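Local structure of uroporphyrinogen III synthase (Thermus thermophilus, 1WCW) at residues Ala14-Lys19 with Leu35-Thr41; Gln52-Leu56 with Val157-Met161; Thr67-Asp73 with Met161-His165; Arg209-Asn213 with Trp232-Pro236. The protein probably catalyses the closure of the linear tetrapyrrole hydroxymethylbilane, with inversion of its last ring, to give uroporphyrinogen III. All coordinates share one frame; numbering follows the deposited sequence.

Interaction 1. Residues Ala14-Lys19 with Leu35-Thr41; sequences AGLRRK and LFPVQAT
Leu-16 leans its whole isobutyl group against 35-41. Its CG stands anti to the backbone N (chi1 -178°), which lowers both methyls onto the start of the strand at 39-41. CD2 packs 3.6 Å from Gln-39 O and also meets the CG of that glutamine and the hydroxyl of Thr-41, while CD1 reaches across to Pro-37 CB at 4.1 Å, the two side chains crossing at about a right angle. Lys-19 meets the same proline further round, at CG. Its chain, extended beyond CG, crosses the proline at about a right angle and brings CE and NZ to its CB-CG side, NZ 3.2 Å from Pro-37 CG. Nearer the backbone, Lys-19 CB rests on Leu-35 CD1. The loop 14-19 is the turn between strand 10-13 and helix 19-28 of a beta-alpha-beta crossover; 35-41 leaves the crossover's second strand, 32-35, and enters strand 39-43, which pairs antiparallel with 155-167 in the other sheet, consistent with the two-stranded connection between the domains of this family. Ala-14 contributes mainly backbone. Its CA-H points almost straight at Phe-36 O (3.3 Å, 167° at the hydrogen), and its carbonyl oxygen takes a weak hydrogen bond from Val-38 N at 3.3 Å. One water tightens this junction, donating to Ala-14 O at 2.6 Å and to Gln-39 OE1 at 2.9 Å while accepting from Val-38 N. Gln-39 OE1 is gripped a second time by Gln-194 NE2, on helix 192-201.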
# COMPACT_ATOMS: atom_id res chain seq x y z
N ALA A 14 -3.61 -1.44 -12.62
CA ALA A 14 -2.49 -2.19 -12.02
C ALA A 14 -2.88 -2.86 -10.70
O ALA A 14 -2.01 -3.53 -10.13
CB ALA A 14 -1.29 -1.24 -11.79
N GLY A 15 -4.11 -2.70 -10.24
CA GLY A 15 -4.56 -3.27 -8.97
C GLY A 15 -4.94 -4.73 -9.06
O GLY A 15 -5.02 -5.33 -10.13
N LEU A 16 -5.10 -5.31 -7.89
CA LEU A 16 -5.45 -6.72 -7.80
C LEU A 16 -6.86 -6.98 -7.25
O LEU A 16 -7.62 -7.73 -7.82
CB LEU A 16 -4.43 -7.45 -6.94
CG LEU A 16 -4.58 -8.96 -6.74
CD1 LEU A 16 -4.37 -9.73 -8.02
CD2 LEU A 16 -3.57 -9.37 -5.74
N ARG A 17 -7.19 -6.31 -6.18
CA ARG A 17 -8.43 -6.50 -5.44
C ARG A 17 -9.79 -6.23 -6.05
O ARG A 17 -10.73 -7.02 -5.95
CB ARG A 17 -8.33 -5.66 -4.16
CG ARG A 17 -6.97 -5.74 -3.40
CD ARG A 17 -5.63 -5.61 -4.29
NE ARG A 17 -5.14 -4.26 -4.56
CZ ARG A 17 -5.57 -3.51 -5.56
NH1 ARG A 17 -5.09 -2.31 -5.73
NH2 ARG A 17 -6.50 -3.98 -6.37
N ARG A 18 -9.89 -5.10 -6.72
CA ARG A 18 -11.11 -4.61 -7.34
C ARG A 18 -11.12 -4.60 -8.88
O ARG A 18 -11.72 -3.74 -9.51
CB ARG A 18 -11.39 -3.17 -6.83
CG ARG A 18 -11.91 -3.13 -5.36
CD ARG A 18 -12.36 -1.71 -5.01
NE ARG A 18 -11.20 -0.81 -5.02
CZ ARG A 18 -11.26 0.51 -4.84
NH1 ARG A 18 -10.16 1.25 -4.87
NH2 ARG A 18 -12.43 1.10 -4.63
N LYS A 19 -10.47 -5.58 -9.48
CA LYS A 19 -10.43 -5.71 -10.95
C LYS A 19 -11.78 -5.76 -11.60
O LYS A 19 -12.00 -5.20 -12.68
CB LYS A 19 -9.78 -7.04 -11.36
CG LYS A 19 -8.36 -7.13 -11.03
CD LYS A 19 -7.81 -8.49 -11.43
CE LYS A 19 -6.36 -8.68 -10.97
NZ LYS A 19 -5.82 -10.00 -11.41
N LEU A 35 -6.61 -5.30 -17.70
CA LEU A 35 -6.21 -5.66 -16.36
C LEU A 35 -4.81 -6.17 -16.40
O LEU A 35 -4.54 -7.22 -16.97
CB LEU A 35 -7.12 -6.76 -15.78
CG LEU A 35 -8.63 -6.43 -15.81
CD1 LEU A 35 -9.42 -7.63 -15.27
CD2 LEU A 35 -8.91 -5.18 -14.98
N PHE A 36 -3.92 -5.43 -15.73
CA PHE A 36 -2.50 -5.76 -15.64
C PHE A 36 -2.05 -5.70 -14.17
O PHE A 36 -1.33 -4.75 -13.79
CB PHE A 36 -1.66 -4.81 -16.54
CG PHE A 36 -1.82 -5.09 -18.00
CD1 PHE A 36 -2.51 -4.24 -18.85
CD2 PHE A 36 -1.23 -6.22 -18.55
CE1 PHE A 36 -2.58 -4.55 -20.24
CE2 PHE A 36 -1.33 -6.48 -19.91
CZ PHE A 36 -2.00 -5.64 -20.74
N PRO A 37 -2.44 -6.67 -13.35
CA PRO A 37 -2.00 -6.62 -11.95
C PRO A 37 -0.50 -6.73 -11.85
O PRO A 37 0.15 -7.49 -12.58
CB PRO A 37 -2.68 -7.82 -11.28
CG PRO A 37 -3.07 -8.71 -12.44
CD PRO A 37 -3.35 -7.81 -13.63
N VAL A 38 0.08 -6.03 -10.89
CA VAL A 38 1.51 -6.06 -10.70
C VAL A 38 1.85 -6.70 -9.35
O VAL A 38 3.07 -6.77 -9.02
CB VAL A 38 2.15 -4.65 -10.77
CG1 VAL A 38 1.93 -4.02 -12.15
CG2 VAL A 38 1.61 -3.73 -9.70
N GLN A 39 0.88 -7.16 -8.59
CA GLN A 39 1.16 -7.74 -7.30
C GLN A 39 0.40 -9.01 -7.10
O GLN A 39 -0.63 -9.30 -7.77
CB GLN A 39 0.83 -6.79 -6.15
CG GLN A 39 -0.60 -6.83 -5.68
CD GLN A 39 -0.97 -5.50 -5.01
OE1 GLN A 39 -1.36 -4.56 -5.68
NE2 GLN A 39 -0.87 -5.43 -3.69
N ALA A 40 0.89 -9.77 -6.14
CA ALA A 40 0.29 -10.98 -5.70
C ALA A 40 0.21 -10.80 -4.16
O ALA A 40 0.97 -10.00 -3.58
CB ALA A 40 1.16 -12.09 -6.05
N THR A 41 -0.72 -11.44 -3.49
CA THR A 41 -0.80 -11.27 -2.05
C THR A 41 -0.99 -12.66 -1.44
O THR A 41 -1.73 -13.49 -1.98
CB THR A 41 -1.97 -10.32 -1.70
OG1 THR A 41 -1.81 -9.05 -2.40
CG2 THR A 41 -2.00 -10.07 -0.22
O HOH W 1 -1.71 -5.49 -8.40

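Interaction 2. Residues Gln52-Leu56 with Val157-Met161; sequences QVRAL and VLPLM
Leu-158 and Leu-160, two residues apart on the strand, reach with their branched ends to helix 50-57, and most of the contact is apolar. Leu-158 splits its methyls: CD1 lies 3.8 Å from Ala-55 CB, and CD2 sits over the helix backbone, 3.7 Å from Leu-56 N. Its CG, anti to the backbone N (chi1 169°), carries the fork forward into this position. Leu-160 also divides its methyls between two partners. Its CD2 tucks against the first turn, 3.7 Å from Gln-52 CB and 3.6 Å from Gln-52 O, an oxygen that already accepts Leu-56 N in the helix; its CD1 meets Leu-56 CD2 at 4.0 Å, those two leucines crossing at about a right angle. The short helix axis passes the strand axis at 8.7 Å, their directions 128° apart.

The polar part belongs to Gln-52. Bent at chi2 (-54°), it folds alongside the strand and slides past Leu-158 in the opposite direction. OE1 ends 3.3 Å from Leu-158 CD1 and equally close to Pro-159 O, but both oxygens are acceptors and do not bond; NE2 is hydrogen-bonded to a residue adjoining the segments.

Leu-74 of helix 68-80 touches Val-53, Leu-56 and Leu-160, and Ala-135 of strand 132-137 touches Leu-56 and Leu-160, so the contact belongs to the helix layer over one face of the mixed sheet. With methyl packing across it and an acceptor pair at its edge, attachment here probably relies on the fit of the leucine methyls rather than on polar bonds.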
# COMPACT_ATOMS: atom_id res chain seq x y z
N GLN A 52 6.82 -14.84 16.83
CA GLN A 52 6.72 -13.37 16.91
C GLN A 52 5.44 -12.97 17.66
O GLN A 52 5.47 -12.04 18.44
CB GLN A 52 6.64 -12.78 15.53
CG GLN A 52 7.78 -13.24 14.56
CD GLN A 52 9.15 -13.02 15.12
OE1 GLN A 52 9.55 -11.88 15.42
NE2 GLN A 52 9.92 -14.11 15.23
N VAL A 53 4.35 -13.71 17.44
CA VAL A 53 3.08 -13.40 18.12
C VAL A 53 3.22 -13.68 19.61
O VAL A 53 2.75 -12.91 20.46
CB VAL A 53 1.90 -14.19 17.52
CG1 VAL A 53 0.61 -13.62 18.19
CG2 VAL A 53 1.77 -13.94 15.99
N ARG A 54 3.90 -14.78 19.96
CA ARG A 54 4.13 -15.08 21.39
C ARG A 54 4.95 -13.98 22.09
O ARG A 54 4.66 -13.58 23.23
CB ARG A 54 4.88 -16.41 21.55
CG ARG A 54 4.03 -17.62 21.20
CD ARG A 54 4.84 -18.93 21.31
NE ARG A 54 3.95 -20.09 21.27
CZ ARG A 54 2.98 -20.33 22.17
NH1 ARG A 54 2.22 -21.40 22.03
NH2 ARG A 54 2.78 -19.50 23.20
N ALA A 55 5.95 -13.48 21.35
CA ALA A 55 6.76 -12.40 21.87
C ALA A 55 5.90 -11.16 22.12
O ALA A 55 6.03 -10.46 23.15
CB ALA A 55 7.92 -12.08 20.93
N LEU A 56 5.04 -10.82 21.13
CA LEU A 56 4.15 -9.68 21.34
C LEU A 56 3.27 -9.90 22.58
O LEU A 56 2.98 -8.96 23.36
CB LEU A 56 3.27 -9.49 20.09
CG LEU A 56 2.17 -8.48 20.17
CD1 LEU A 56 2.78 -7.09 20.38
CD2 LEU A 56 1.37 -8.52 18.84
N VAL A 157 13.47 -3.98 17.60
CA VAL A 157 12.31 -4.16 16.69
C VAL A 157 11.83 -5.60 16.68
O VAL A 157 12.66 -6.53 16.53
CB VAL A 157 12.64 -3.70 15.27
CG1 VAL A 157 11.43 -3.97 14.32
CG2 VAL A 157 12.91 -2.20 15.28
N LEU A 158 10.51 -5.81 16.86
CA LEU A 158 9.89 -7.15 16.81
C LEU A 158 9.01 -7.09 15.55
O LEU A 158 7.96 -6.50 15.56
CB LEU A 158 9.09 -7.37 18.09
CG LEU A 158 8.17 -8.60 18.05
CD1 LEU A 158 9.01 -9.90 18.02
CD2 LEU A 158 7.31 -8.55 19.25
N PRO A 159 9.45 -7.67 14.43
CA PRO A 159 8.67 -7.61 13.22
C PRO A 159 7.51 -8.61 13.27
O PRO A 159 7.70 -9.74 13.77
CB PRO A 159 9.69 -7.97 12.14
CG PRO A 159 10.60 -8.94 12.88
CD PRO A 159 10.74 -8.40 14.24
N LEU A 160 6.37 -8.25 12.71
CA LEU A 160 5.22 -9.16 12.64
C LEU A 160 4.67 -9.04 11.25
O LEU A 160 4.19 -8.00 10.87
CB LEU A 160 4.13 -8.75 13.63
CG LEU A 160 4.54 -8.81 15.12
CD1 LEU A 160 3.91 -7.66 15.87
CD2 LEU A 160 4.07 -10.13 15.75
N MET A 161 4.75 -10.13 10.47
CA MET A 161 4.31 -10.07 9.07
C MET A 161 3.22 -11.11 8.88
O MET A 161 3.52 -12.29 8.47
CB MET A 161 5.53 -10.31 8.19
CG MET A 161 5.21 -10.11 6.74
SD MET A 161 6.64 -10.53 5.65
CE MET A 161 7.74 -9.27 6.14

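Interaction 3. Residues Thr67-Asp73 with Met161-His165; sequences TGVGVRD and MPYRH
Pro-162 meets the helix first: its CB packs 3.6 Å from Asp-73 CB, and its CG faces the backbone of Gly-70, 3.8 Å from Gly-70 O. Tyr-163 then carries most of the contact. Its CG sits between the backbone N and the carbonyl carbon (chi1 71°), which sends the ring forward along the first turn of helix 68-80 with the hydroxyl at the helix's N-terminal end. Val-69 CG1 lies over one ring face in a CH-pi contact, 4.0 Å from the centroid, while the Gly-70 CA comes up to the ring edge in plane. Thr-67 OG1 is also at the edge, hydrogen-bonded to Tyr-163 OH at 2.7 Å. That same OG1 is the N-cap acceptor of the helix, taking Gly-70 N at 3.0 Å, and it has a further hydrogen bond with Gln-137 OE1, so several bonds fix the cap and, through it, the phenol. The Asp-73 carboxylate stands almost perpendicular to the ring, OD1 3.5 Å from Tyr-163 CD1, and is held by a salt bridge to Lys-43.

Lys-43 also touches Val-69 and Tyr-163 from strand 39-43, the antiparallel neighbour of 155-167; Tyr-139 packs on Thr-67 and Tyr-163, and helix 99-107 covers Val-71 on the far side of helix 68-80. The contact thus holds the start of that helix against strand 155-167, beside the sheet's edge strand, 39-43.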
# COMPACT_ATOMS: atom_id res chain seq x y z
N THR A 67 -1.02 -1.32 8.26
CA THR A 67 -2.20 -1.53 7.46
C THR A 67 -3.37 -2.05 8.28
O THR A 67 -3.20 -2.70 9.36
CB THR A 67 -1.95 -2.50 6.30
OG1 THR A 67 -1.66 -3.82 6.81
CG2 THR A 67 -0.76 -2.05 5.45
N GLY A 68 -4.60 -1.78 7.80
CA GLY A 68 -5.79 -2.26 8.50
C GLY A 68 -5.86 -3.76 8.41
O GLY A 68 -6.20 -4.41 9.41
N VAL A 69 -5.59 -4.29 7.22
CA VAL A 69 -5.58 -5.73 7.00
C VAL A 69 -4.60 -6.39 7.98
O VAL A 69 -4.90 -7.43 8.57
CB VAL A 69 -5.16 -6.09 5.54
CG1 VAL A 69 -5.00 -7.60 5.38
CG2 VAL A 69 -6.24 -5.58 4.61
N GLY A 70 -3.44 -5.79 8.15
CA GLY A 70 -2.45 -6.36 9.05
C GLY A 70 -2.87 -6.38 10.50
O GLY A 70 -2.60 -7.38 11.21
N VAL A 71 -3.51 -5.34 10.96
CA VAL A 71 -4.01 -5.30 12.32
C VAL A 71 -5.03 -6.46 12.49
O VAL A 71 -4.96 -7.24 13.46
CB VAL A 71 -4.67 -3.95 12.59
CG1 VAL A 71 -5.50 -4.02 13.91
CG2 VAL A 71 -3.61 -2.85 12.64
N ARG A 72 -5.98 -6.59 11.57
CA ARG A 72 -7.00 -7.62 11.70
C ARG A 72 -6.38 -8.99 11.65
O ARG A 72 -6.72 -9.87 12.50
CB ARG A 72 -8.04 -7.46 10.61
CG ARG A 72 -8.81 -6.17 10.78
CD ARG A 72 -10.04 -6.02 9.80
NE ARG A 72 -10.53 -4.65 9.93
CZ ARG A 72 -10.13 -3.63 9.16
NH1 ARG A 72 -10.61 -2.40 9.38
NH2 ARG A 72 -9.34 -3.86 8.13
N ASP A 73 -5.45 -9.22 10.71
CA ASP A 73 -4.81 -10.52 10.62
C ASP A 73 -4.04 -10.87 11.90
O ASP A 73 -4.05 -12.05 12.33
CB ASP A 73 -3.85 -10.63 9.43
CG ASP A 73 -4.54 -10.70 8.10
OD1 ASP A 73 -3.76 -10.64 7.13
OD2 ASP A 73 -5.80 -10.84 8.01
N MET A 161 4.75 -10.13 10.47
CA MET A 161 4.31 -10.07 9.07
C MET A 161 3.22 -11.11 8.88
O MET A 161 3.52 -12.29 8.47
CB MET A 161 5.53 -10.31 8.19
CG MET A 161 5.21 -10.11 6.74
SD MET A 161 6.64 -10.53 5.65
CE MET A 161 7.74 -9.27 6.14
N PRO A 162 1.98 -10.69 8.96
CA PRO A 162 0.88 -11.68 8.84
C PRO A 162 0.50 -12.02 7.40
O PRO A 162 -0.24 -13.01 7.12
CB PRO A 162 -0.26 -11.02 9.61
CG PRO A 162 0.04 -9.51 9.53
CD PRO A 162 1.54 -9.38 9.52
N TYR A 163 0.96 -11.19 6.49
CA TYR A 163 0.70 -11.44 5.07
C TYR A 163 1.76 -10.72 4.28
O TYR A 163 2.50 -9.87 4.81
CB TYR A 163 -0.70 -10.99 4.65
CG TYR A 163 -0.91 -9.48 4.61
CD1 TYR A 163 -1.17 -8.76 5.76
CD2 TYR A 163 -0.81 -8.79 3.44
CE1 TYR A 163 -1.32 -7.37 5.77
CE2 TYR A 163 -0.96 -7.40 3.40
CZ TYR A 163 -1.22 -6.70 4.56
OH TYR A 163 -1.38 -5.33 4.55
N ARG A 164 1.85 -11.05 3.00
CA ARG A 164 2.86 -10.45 2.16
C ARG A 164 2.32 -10.03 0.82
O ARG A 164 1.65 -10.79 0.14
CB ARG A 164 3.99 -11.44 1.83
CG ARG A 164 4.87 -11.95 2.93
CD ARG A 164 5.80 -13.02 2.31
NE ARG A 164 7.18 -12.82 2.70
CZ ARG A 164 8.15 -13.67 2.38
NH1 ARG A 164 9.39 -13.43 2.76
NH2 ARG A 164 7.84 -14.74 1.65
N HIS A 165 2.63 -8.82 0.42
CA HIS A 165 2.37 -8.37 -0.96
C HIS A 165 3.70 -8.65 -1.62
O HIS A 165 4.77 -8.30 -1.08
CB HIS A 165 2.10 -6.85 -1.04
CG HIS A 165 0.75 -6.50 -0.63
ND1 HIS A 165 0.42 -5.47 0.22
CD2 HIS A 165 -0.42 -7.09 -0.95
CE1 HIS A 165 -0.88 -5.44 0.41
NE2 HIS A 165 -1.42 -6.42 -0.30

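Interaction 4. Residues Arg209-Asn213 with Trp232-Pro236; sequences REALN and WGVKP
The guanidinium of Arg-209 presents its edge to the carbonyl of Trp-232, gripping the one oxygen side-on with two nitrogens. NE makes the shorter and straighter bond, 2.7 Å to Trp-232 O with 163° at the hydrogen. NH1 reaches the same Trp-232 O at 3.1 Å, coming from above the carbonyl plane and so missing its lone pairs. The Trp-232 ring turns elsewhere, stacked with Phe-199 and bonded through NE1 to Glu-196. The carbonyl used here belongs to the Schellman motif that ends helix 223-231, with Gly-233 at positive phi as its C' residue; the chain then heads for strand 238-240, the edge of the parallel sheet.

Arg-209 gets there with a chain extended as far as CD and bent at chi3 (-62°), its CG resting 4.0 Å from Val-234 CG2.

Asn-213, one turn on, uses both ends of its amide. ND2 donates 2.9 Å to Gly-233 O, nearly straight and in both the amide and the carbonyl planes, and OD1 accepts Lys-235 N at 3.2 Å, also in plane. Spanning the backbone either side of Val-234, this pair of bonds fixes the amide's rotation and mimics strand pairing. Beneath it Leu-212 CB packs 3.8 Å from Val-234 CG1, and Phe-199 closes over that valine. A water joins the two backbones further along, donating to Leu-212 O and to Lys-235 O.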
# COMPACT_ATOMS: atom_id res chain seq x y z
N ARG A 209 9.60 5.35 -17.52
CA ARG A 209 9.39 6.74 -17.07
C ARG A 209 9.02 7.59 -18.27
O ARG A 209 8.06 8.37 -18.21
CB ARG A 209 10.65 7.26 -16.44
CG ARG A 209 10.53 8.68 -16.05
CD ARG A 209 11.82 9.22 -15.46
NE ARG A 209 12.23 8.56 -14.28
CZ ARG A 209 13.39 7.93 -14.11
NH1 ARG A 209 13.65 7.39 -12.93
NH2 ARG A 209 14.28 7.79 -15.10
N GLU A 210 9.76 7.47 -19.39
CA GLU A 210 9.43 8.23 -20.57
C GLU A 210 8.00 7.93 -21.06
O GLU A 210 7.25 8.86 -21.37
CB GLU A 210 10.44 7.96 -21.69
CG GLU A 210 10.08 8.64 -23.00
CD GLU A 210 11.23 8.53 -24.02
OE1 GLU A 210 11.06 8.98 -25.16
OE2 GLU A 210 12.29 8.00 -23.62
N ALA A 211 7.63 6.64 -21.07
CA ALA A 211 6.30 6.28 -21.51
C ALA A 211 5.20 6.90 -20.61
O ALA A 211 4.24 7.44 -21.13
CB ALA A 211 6.18 4.77 -21.58
N LEU A 212 5.39 6.83 -19.27
CA LEU A 212 4.36 7.35 -18.32
C LEU A 212 4.35 8.86 -18.21
O LEU A 212 3.41 9.43 -17.70
CB LEU A 212 4.51 6.72 -16.94
CG LEU A 212 4.11 5.23 -16.96
CD1 LEU A 212 4.52 4.58 -15.69
CD2 LEU A 212 2.66 5.08 -17.23
N ASN A 213 5.38 9.55 -18.71
CA ASN A 213 5.37 10.99 -18.76
C ASN A 213 4.89 11.52 -20.11
O ASN A 213 4.26 12.56 -20.17
CB ASN A 213 6.76 11.55 -18.52
CG ASN A 213 7.09 11.64 -17.08
OD1 ASN A 213 6.19 11.79 -16.23
ND2 ASN A 213 8.37 11.55 -16.75
N TRP A 232 9.70 8.40 -8.60
CA TRP A 232 10.33 7.73 -9.73
C TRP A 232 10.43 8.66 -10.92
O TRP A 232 10.78 8.18 -12.00
CB TRP A 232 9.60 6.44 -10.09
CG TRP A 232 9.88 5.33 -9.14
CD1 TRP A 232 9.14 4.92 -8.01
CD2 TRP A 232 11.00 4.42 -9.19
NE1 TRP A 232 9.72 3.86 -7.41
CE2 TRP A 232 10.87 3.52 -8.10
CE3 TRP A 232 12.10 4.27 -10.05
CZ2 TRP A 232 11.77 2.48 -7.85
CZ3 TRP A 232 13.00 3.22 -9.81
CH2 TRP A 232 12.84 2.34 -8.71
N GLY A 233 10.12 9.94 -10.77
CA GLY A 233 10.25 10.85 -11.89
C GLY A 233 9.05 10.91 -12.81
O GLY A 233 9.17 11.37 -13.94
N VAL A 234 7.88 10.44 -12.37
CA VAL A 234 6.67 10.51 -13.16
C VAL A 234 5.64 11.40 -12.54
O VAL A 234 5.40 11.30 -11.32
CB VAL A 234 6.07 9.10 -13.33
CG1 VAL A 234 4.69 9.20 -14.02
CG2 VAL A 234 7.05 8.23 -14.13
N LYS A 235 5.11 12.37 -13.27
CA LYS A 235 4.07 13.19 -12.71
C LYS A 235 2.69 12.65 -13.11
O LYS A 235 2.38 12.56 -14.32
CB LYS A 235 4.22 14.63 -13.27
CG LYS A 235 3.17 15.60 -12.73
CD LYS A 235 3.27 16.92 -13.47
CE LYS A 235 2.14 17.84 -13.17
NZ LYS A 235 0.90 17.39 -13.85
N PRO A 236 1.82 12.27 -12.18
CA PRO A 236 0.49 11.75 -12.56
C PRO A 236 -0.26 12.78 -13.34
O PRO A 236 -0.20 14.01 -13.03
CB PRO A 236 -0.22 11.51 -11.26
CG PRO A 236 0.84 11.55 -10.22
CD PRO A 236 2.02 12.31 -10.73
O HOH W 2 1.48 10.74 -16.35

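How the interactions relate
Interactions 2 and 3 share strand 155-167 and Met-161, pinning successive parts to helices 50-57 and 68-80 on the mixed sheet. Through strand 39-43, interaction 1 touches interaction 3, Thr-41 on Tyr-163, and links that strand pair to the parallel sheet. Interaction 4 stands apart on the parallel sheet's far edge, its centre about 38 Å from that of interaction 2. All are partly buried; interaction 2 has no exposed residue among those that touch, interaction 4 the most. Chemistry follows place: leucine packing in interaction 2, a cap and phenol in interaction 3, aliphatic packing on a proline with a weak backbone bond and bridging water in interaction 1, side-chain hydrogen bonds to backbone in interaction 4.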